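Side-chain contacts in kojibiose phosphorylase (Gut metagenome, PDB 6W0P), which is a glycoside hydrolase family 65 enzyme built of a beta-rich N-terminal domain, a helical catalytic domain and a small C-terminal domain: residues K383-E388 with Q411-Q416; P397-T400 with K404-C407. One frame throughout, in Å; residues are numbered along the deposited sequence.

Interaction 1. Residues K383-E388 with Q411-Q416; sequences KARAKE and QHASTQ
R385 reaches from helix 379-388 to the backbone of A413 edge-on, its guanidinium lying in one plane with the carbonyl oxygen it meets. NH2 donates to A413 O at 3.0 Å, but the bond enters over the flat of the peptide: the nitrogen stands above the carbonyl plane, 80° out of it, and uses neither lone pair. The A413 methyl closes against the same nitrogen, with CB 3.5 Å from R385 NH2. With CG of R385 anti to the backbone N and the chain bent at chi2 (51°), the guanidinium reaches A413. Elsewhere on the guanidinium rim NH1 makes a salt bridge with E388 OE1, 3.1 Å away and almost straight (173°), on the anti side of that carboxylate; NH1 also bonds G77 O, its strongest partner. Water 1 accepts from R385 NH2 at 2.8 Å and is hydrogen-bonded to S414 OG at 2.8 Å, while water 2 accepts from R385 NE at 2.8 Å beside A413 O. With all three nitrogens engaged round its edge, the buried group can hardly rotate. The second subunit packs its D577 on S414, and its S575 OG is hydrogen-bonded to E388 O. R385 thus joins helix 379-388 to the end of the short helix 410-413, within the helical catalytic domain, whose family fold is the (alpha/alpha)6 barrel.

Interaction 2. Residues P397-T400 with K404-C407; sequences PVAT and KEAC
The carboxylate of E405 is clasped by the backbone of V398 and A399, each oxygen taking one N-H on its syn side. V398 N gives to OE1 at 2.9 Å, and A399 N gives to OE2 at 3.1 Å along a nearly straight line (166°). OE2 is gripped again from its own segment by C407 N, 3.0 Å away on the anti side, and these bonds together fix the rotation of the carboxylate. CG of E405 leaves anti to the backbone N (chi1 -176°), and the bend at chi2 turns the acid back over the loop, where P397 CB rests 3.4 Å from OE1. Between the two segments the backbones pair once: A406 N donates to A399 O at 2.7 Å, nearly end-on to the C=O. That carbonyl oxygen lies 3.0 Å from E405 OE2, two acceptors brought together around A406 N, which bonds A399 O and makes a weak second bond to OE2. This is a hairpin-like turn without regular strands, part of the long connection between helices 379-388 and 410-413 in the (alpha/alpha)6 catalytic domain of the family. At its closed end the T400 hydroxyl gives a short bond of 2.5 Å to K404 O and is hydrogen-bonded to G403 N. Apolar contact is thin: A399 CB meets C407 CB at 4.2 Å. Further out, V79 packs on E405, H347 and F349 touch A399, T82 OG1 is hydrogen-bonded to A406 O, and H83 packs on A406. K404 starts away from 397-400, and its NZ bonds Y66 OH.

How the interactions relate
From the N terminus the chain runs through helix 379-388, then 397-400, 404-407 and the turn that carries short helix 410-413. Interaction 2 closes the inner loop, with three residues between its segments, and is nested inside the 22-residue excursion closed by interaction 1. Their centres are about 9 Å apart, and the two touch directly. A413 CB packs on C407 O (3.5 Å), V398 CG2 on H412 O (3.7 Å), and R385 CD on E405 CB (3.8 Å). The inner turn thus lies against both segments of the outer contact. Interaction 1 joins helices 379-388 and 410-413 beside the second subunit; interaction 2 folds their connecting loop against strand 83-85 of the same chain.

Interaction 1. Residues K383-E388 with Q411-Q416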
ATOM      1  N   LYS A 383       0.435 -19.441  14.057  1.00 37.41           N
ATOM      2  CA  LYS A 383       0.343 -18.838  15.417  1.00 38.41           C
ATOM      3  C   LYS A 383       1.170 -17.551  15.463  1.00 37.26           C
ATOM      4  O   LYS A 383       0.707 -16.581  16.090  1.00 38.05           O
ATOM      5  CB  LYS A 383       0.778 -19.829  16.494  1.00 40.38           C
ATOM      6  CG  LYS A 383      -0.268 -20.877  16.836  1.00 41.89           C
ATOM      7  CD  LYS A 383       0.332 -22.183  17.278  1.00 43.98           C
ATOM      8  CE  LYS A 383       0.374 -22.356  18.777  1.00 46.06           C
ATOM      9  NZ  LYS A 383       0.984 -23.668  19.110  1.00 47.82           N
ATOM     10  N   ALA A 384       2.328 -17.526  14.810  1.00 35.98           N
ATOM     11  CA  ALA A 384       3.167 -16.314  14.705  1.00 36.17           C
ATOM     12  C   ALA A 384       2.406 -15.261  13.880  1.00 35.54           C
ATOM     13  O   ALA A 384       2.461 -14.062  14.236  1.00 35.34           O
ATOM     14  CB  ALA A 384       4.526 -16.667  14.130  1.00 36.21           C
ATOM     15  N   ARG A 385       1.657 -15.697  12.862  1.00 34.96           N
ATOM     16  CA  ARG A 385       0.865 -14.794  11.997  1.00 34.53           C
ATOM     17  C   ARG A 385      -0.238 -14.142  12.823  1.00 35.18           C
ATOM     18  O   ARG A 385      -0.457 -12.935  12.632  1.00 36.13           O
ATOM     19  CB  ARG A 385       0.250 -15.519  10.793  1.00 33.94           C
ATOM     20  CG  ARG A 385      -0.500 -14.602   9.834  1.00 32.68           C
ATOM     21  CD  ARG A 385       0.280 -13.382   9.366  1.00 32.55           C
ATOM     22  NE  ARG A 385      -0.568 -12.429   8.649  1.00 32.47           N
ATOM     23  CZ  ARG A 385      -0.220 -11.200   8.249  1.00 32.13           C
ATOM     24  NH1 ARG A 385       0.970 -10.689   8.523  1.00 32.30           N
ATOM     25  NH2 ARG A 385      -1.104 -10.459   7.607  1.00 31.69           N
ATOM     26  N   ALA A 386      -0.948 -14.912  13.647  1.00 36.02           N
ATOM     27  CA  ALA A 386      -2.013 -14.386  14.535  1.00 36.78           C
ATOM     28  C   ALA A 386      -1.419 -13.281  15.424  1.00 37.17           C
ATOM     29  O   ALA A 386      -2.064 -12.211  15.552  1.00 36.73           O
ATOM     30  CB  ALA A 386      -2.647 -15.497  15.343  1.00 36.59           C
ATOM     31  N   LYS A 387      -0.218 -13.506  15.970  1.00 38.41           N
ATOM     32  CA  LYS A 387       0.499 -12.517  16.830  1.00 40.09           C
ATOM     33  C   LYS A 387       0.846 -11.267  16.008  1.00 37.78           C
ATOM     34  O   LYS A 387       0.581 -10.173  16.525  1.00 36.90           O
ATOM     35  CB  LYS A 387       1.691 -13.161  17.542  1.00 42.97           C
ATOM     36  CG  LYS A 387       1.267 -14.129  18.646  1.00 46.98           C
ATOM     37  CD  LYS A 387       2.396 -14.652  19.547  1.00 50.26           C
ATOM     38  CE  LYS A 387       1.858 -15.414  20.748  1.00 52.53           C
ATOM     39  NZ  LYS A 387       2.943 -15.891  21.644  1.00 54.83           N
ATOM     40  N   GLU A 388       1.308 -11.410  14.757  1.00 35.84           N
ATOM     41  CA  GLU A 388       1.595 -10.257  13.855  1.00 35.58           C
ATOM     42  C   GLU A 388       0.316  -9.411  13.662  1.00 35.00           C
ATOM     43  O   GLU A 388       0.453  -8.197  13.338  1.00 33.54           O
ATOM     44  CB  GLU A 388       2.132 -10.719  12.497  1.00 36.64           C
ATOM     45  CG  GLU A 388       3.550 -11.316  12.483  1.00 37.64           C
ATOM     46  CD  GLU A 388       3.940 -11.991  11.160  1.00 38.03           C
ATOM     47  OE1 GLU A 388       3.068 -12.153  10.277  1.00 36.76           O
ATOM     48  OE2 GLU A 388       5.123 -12.357  10.996  1.00 39.73           O
ATOM     49  N   GLN A 411      -4.285  -5.134   2.525  1.00 29.79           N
ATOM     50  CA  GLN A 411      -5.701  -5.084   2.082  1.00 30.00           C
ATOM     51  C   GLN A 411      -6.294  -6.491   1.978  1.00 29.16           C
ATOM     52  O   GLN A 411      -7.526  -6.560   1.921  1.00 29.10           O
ATOM     53  CB  GLN A 411      -5.880  -4.513   0.665  1.00 30.17           C
ATOM     54  CG  GLN A 411      -5.497  -3.064   0.489  1.00 30.84           C
ATOM     55  CD  GLN A 411      -4.117  -2.916  -0.115  1.00 31.87           C
ATOM     56  OE1 GLN A 411      -3.145  -3.550   0.338  1.00 31.20           O
ATOM     57  NE2 GLN A 411      -4.023  -2.041  -1.115  1.00 31.14           N
ATOM     58  N   HIS A 412      -5.462  -7.504   1.739  1.00 28.45           N
ATOM     59  CA  HIS A 412      -5.867  -8.922   1.709  1.00 29.37           C
ATOM     60  C   HIS A 412      -5.339  -9.606   2.964  1.00 28.80           C
ATOM     61  O   HIS A 412      -6.171 -10.275   3.641  1.00 27.83           O
ATOM     62  CB  HIS A 412      -5.439  -9.663   0.422  1.00 30.75           C
ATOM     63  CG  HIS A 412      -5.978  -9.066  -0.835  1.00 32.17           C
ATOM     64  ND1 HIS A 412      -5.392  -9.298  -2.080  1.00 34.49           N
ATOM     65  CD2 HIS A 412      -6.935  -8.144  -1.037  1.00 33.22           C
ATOM     66  CE1 HIS A 412      -5.998  -8.571  -2.991  1.00 34.31           C
ATOM     67  NE2 HIS A 412      -6.949  -7.844  -2.375  1.00 34.46           N
ATOM     68  N   ALA A 413      -4.040  -9.462   3.262  1.00 27.87           N
ATOM     69  CA  ALA A 413      -3.348 -10.260   4.313  1.00 27.75           C
ATOM     70  C   ALA A 413      -3.858  -9.902   5.709  1.00 27.10           C
ATOM     71  O   ALA A 413      -3.844 -10.803   6.550  1.00 26.59           O
ATOM     72  CB  ALA A 413      -1.840 -10.137   4.248  1.00 28.09           C
ATOM     73  N   SER A 414      -4.311  -8.673   5.941  1.00 27.34           N
ATOM     74  CA  SER A 414      -4.786  -8.214   7.276  1.00 27.71           C
ATOM     75  C   SER A 414      -6.306  -8.371   7.385  1.00 28.08           C
ATOM     76  O   SER A 414      -6.847  -8.222   8.513  1.00 28.26           O
ATOM     77  CB  SER A 414      -4.379  -6.799   7.564  1.00 27.88           C
ATOM     78  OG  SER A 414      -2.963  -6.676   7.567  1.00 28.01           O
ATOM     79  N   THR A 415      -6.997  -8.677   6.283  1.00 27.90           N
ATOM     80  CA  THR A 415      -8.473  -8.511   6.224  1.00 28.02           C
ATOM     81  C   THR A 415      -9.235  -9.812   5.964  1.00 27.71           C
ATOM     82  O   THR A 415     -10.441  -9.820   6.303  1.00 28.15           O
ATOM     83  CB  THR A 415      -8.846  -7.466   5.174  1.00 27.97           C
ATOM     84  OG1 THR A 415      -8.402  -7.952   3.912  1.00 28.13           O
ATOM     85  CG2 THR A 415      -8.244  -6.123   5.499  1.00 27.89           C
ATOM     86  N   GLN A 416      -8.600 -10.833   5.393  1.00 27.14           N
ATOM     87  CA  GLN A 416      -9.288 -12.036   4.858  1.00 27.48           C
ATOM     88  C   GLN A 416      -8.950 -13.240   5.734  1.00 27.74           C
ATOM     89  O   GLN A 416      -7.776 -13.646   5.752  1.00 27.83           O
ATOM     90  CB  GLN A 416      -8.874 -12.327   3.413  1.00 27.06           C
ATOM     91  CG  GLN A 416      -9.420 -11.345   2.384  1.00 27.10           C
ATOM     92  CD  GLN A 416      -9.008 -11.764   0.992  1.00 26.98           C
ATOM     93  OE1 GLN A 416      -7.817 -11.797   0.687  1.00 26.46           O
ATOM     94  NE2 GLN A 416      -9.982 -12.206   0.198  1.00 26.40           N
TER
HETATM   95  O   HOH W   1      -0.746  -7.936   6.526  1.00 28.67           O
HETATM   96  O   HOH W   2      -2.634 -13.557   7.169  1.00 28.80           O

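Interaction 2. Residues P397-T400 with K404-C407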
ATOM      1  N   PRO A 397      -2.302 -18.156   6.575  1.00 30.14           N
ATOM      2  CA  PRO A 397      -2.087 -17.048   5.656  1.00 30.02           C
ATOM      3  C   PRO A 397      -2.891 -17.113   4.351  1.00 29.88           C
ATOM      4  O   PRO A 397      -3.262 -18.189   3.933  1.00 30.41           O
ATOM      5  CB  PRO A 397      -0.580 -17.166   5.380  1.00 30.80           C
ATOM      6  CG  PRO A 397      -0.316 -18.670   5.463  1.00 31.01           C
ATOM      7  CD  PRO A 397      -1.173 -19.101   6.625  1.00 30.96           C
ATOM      8  N   VAL A 398      -3.052 -15.956   3.704  1.00 29.48           N
ATOM      9  CA  VAL A 398      -3.645 -15.794   2.345  1.00 29.38           C
ATOM     10  C   VAL A 398      -2.786 -16.564   1.340  1.00 29.67           C
ATOM     11  O   VAL A 398      -3.326 -17.383   0.566  1.00 28.82           O
ATOM     12  CB  VAL A 398      -3.758 -14.306   1.966  1.00 29.03           C
ATOM     13  CG1 VAL A 398      -4.156 -14.128   0.517  1.00 28.82           C
ATOM     14  CG2 VAL A 398      -4.729 -13.579   2.879  1.00 29.55           C
ATOM     15  N   ALA A 399      -1.481 -16.303   1.338  1.00 30.60           N
ATOM     16  CA  ALA A 399      -0.535 -16.918   0.389  1.00 31.19           C
ATOM     17  C   ALA A 399       0.709 -17.382   1.141  1.00 31.92           C
ATOM     18  O   ALA A 399       1.296 -16.556   1.874  1.00 31.79           O
ATOM     19  CB  ALA A 399      -0.199 -15.928  -0.694  1.00 31.79           C
ATOM     20  N   THR A 400       1.111 -18.641   0.931  1.00 32.04           N
ATOM     21  CA  THR A 400       2.296 -19.237   1.598  1.00 32.49           C
ATOM     22  C   THR A 400       2.760 -20.500   0.872  1.00 31.92           C
ATOM     23  O   THR A 400       1.892 -21.179   0.229  1.00 31.69           O
ATOM     24  CB  THR A 400       1.968 -19.540   3.065  1.00 33.50           C
ATOM     25  OG1 THR A 400       3.197 -19.717   3.758  1.00 33.85           O
ATOM     26  CG2 THR A 400       1.100 -20.767   3.248  1.00 34.04           C
ATOM     27  N   LYS A 404       4.359 -19.119   6.570  1.00 33.37           N
ATOM     28  CA  LYS A 404       4.360 -17.666   6.878  1.00 34.18           C
ATOM     29  C   LYS A 404       3.566 -16.920   5.803  1.00 33.39           C
ATOM     30  O   LYS A 404       3.537 -17.380   4.638  1.00 32.48           O
ATOM     31  CB  LYS A 404       5.777 -17.092   6.940  1.00 34.97           C
ATOM     32  CG  LYS A 404       6.620 -17.657   8.065  1.00 36.24           C
ATOM     33  CD  LYS A 404       7.916 -16.929   8.244  1.00 37.30           C
ATOM     34  CE  LYS A 404       8.661 -17.436   9.462  1.00 38.93           C
ATOM     35  NZ  LYS A 404      10.121 -17.264   9.286  1.00 40.16           N
ATOM     36  N   GLU A 405       2.994 -15.775   6.170  1.00 33.08           N
ATOM     37  CA  GLU A 405       2.292 -14.924   5.184  1.00 32.94           C
ATOM     38  C   GLU A 405       3.319 -14.476   4.132  1.00 32.83           C
ATOM     39  O   GLU A 405       4.369 -13.952   4.510  1.00 32.54           O
ATOM     40  CB  GLU A 405       1.589 -13.757   5.870  1.00 32.70           C
ATOM     41  CG  GLU A 405       0.789 -12.917   4.900  1.00 32.41           C
ATOM     42  CD  GLU A 405      -0.305 -13.706   4.206  1.00 32.36           C
ATOM     43  OE1 GLU A 405      -1.343 -13.925   4.850  1.00 33.38           O
ATOM     44  OE2 GLU A 405      -0.104 -14.124   3.043  1.00 31.88           O
ATOM     45  N   ALA A 406       3.023 -14.697   2.852  1.00 32.62           N
ATOM     46  CA  ALA A 406       3.866 -14.240   1.723  1.00 33.02           C
ATOM     47  C   ALA A 406       3.201 -13.064   0.996  1.00 33.13           C
ATOM     48  O   ALA A 406       3.875 -12.377   0.229  1.00 34.57           O
ATOM     49  CB  ALA A 406       4.151 -15.390   0.787  1.00 32.58           C
ATOM     50  N   CYS A 407       1.914 -12.841   1.211  1.00 33.77           N
ATOM     51  CA  CYS A 407       1.153 -11.724   0.608  1.00 33.35           C
ATOM     52  C   CYS A 407       1.486 -10.425   1.350  1.00 34.36           C
ATOM     53  O   CYS A 407       1.204 -10.325   2.567  1.00 34.14           O
ATOM     54  CB  CYS A 407      -0.340 -11.992   0.683  1.00 33.02           C
ATOM     55  SG  CYS A 407      -1.307 -10.581   0.108  1.00 31.65           S
TER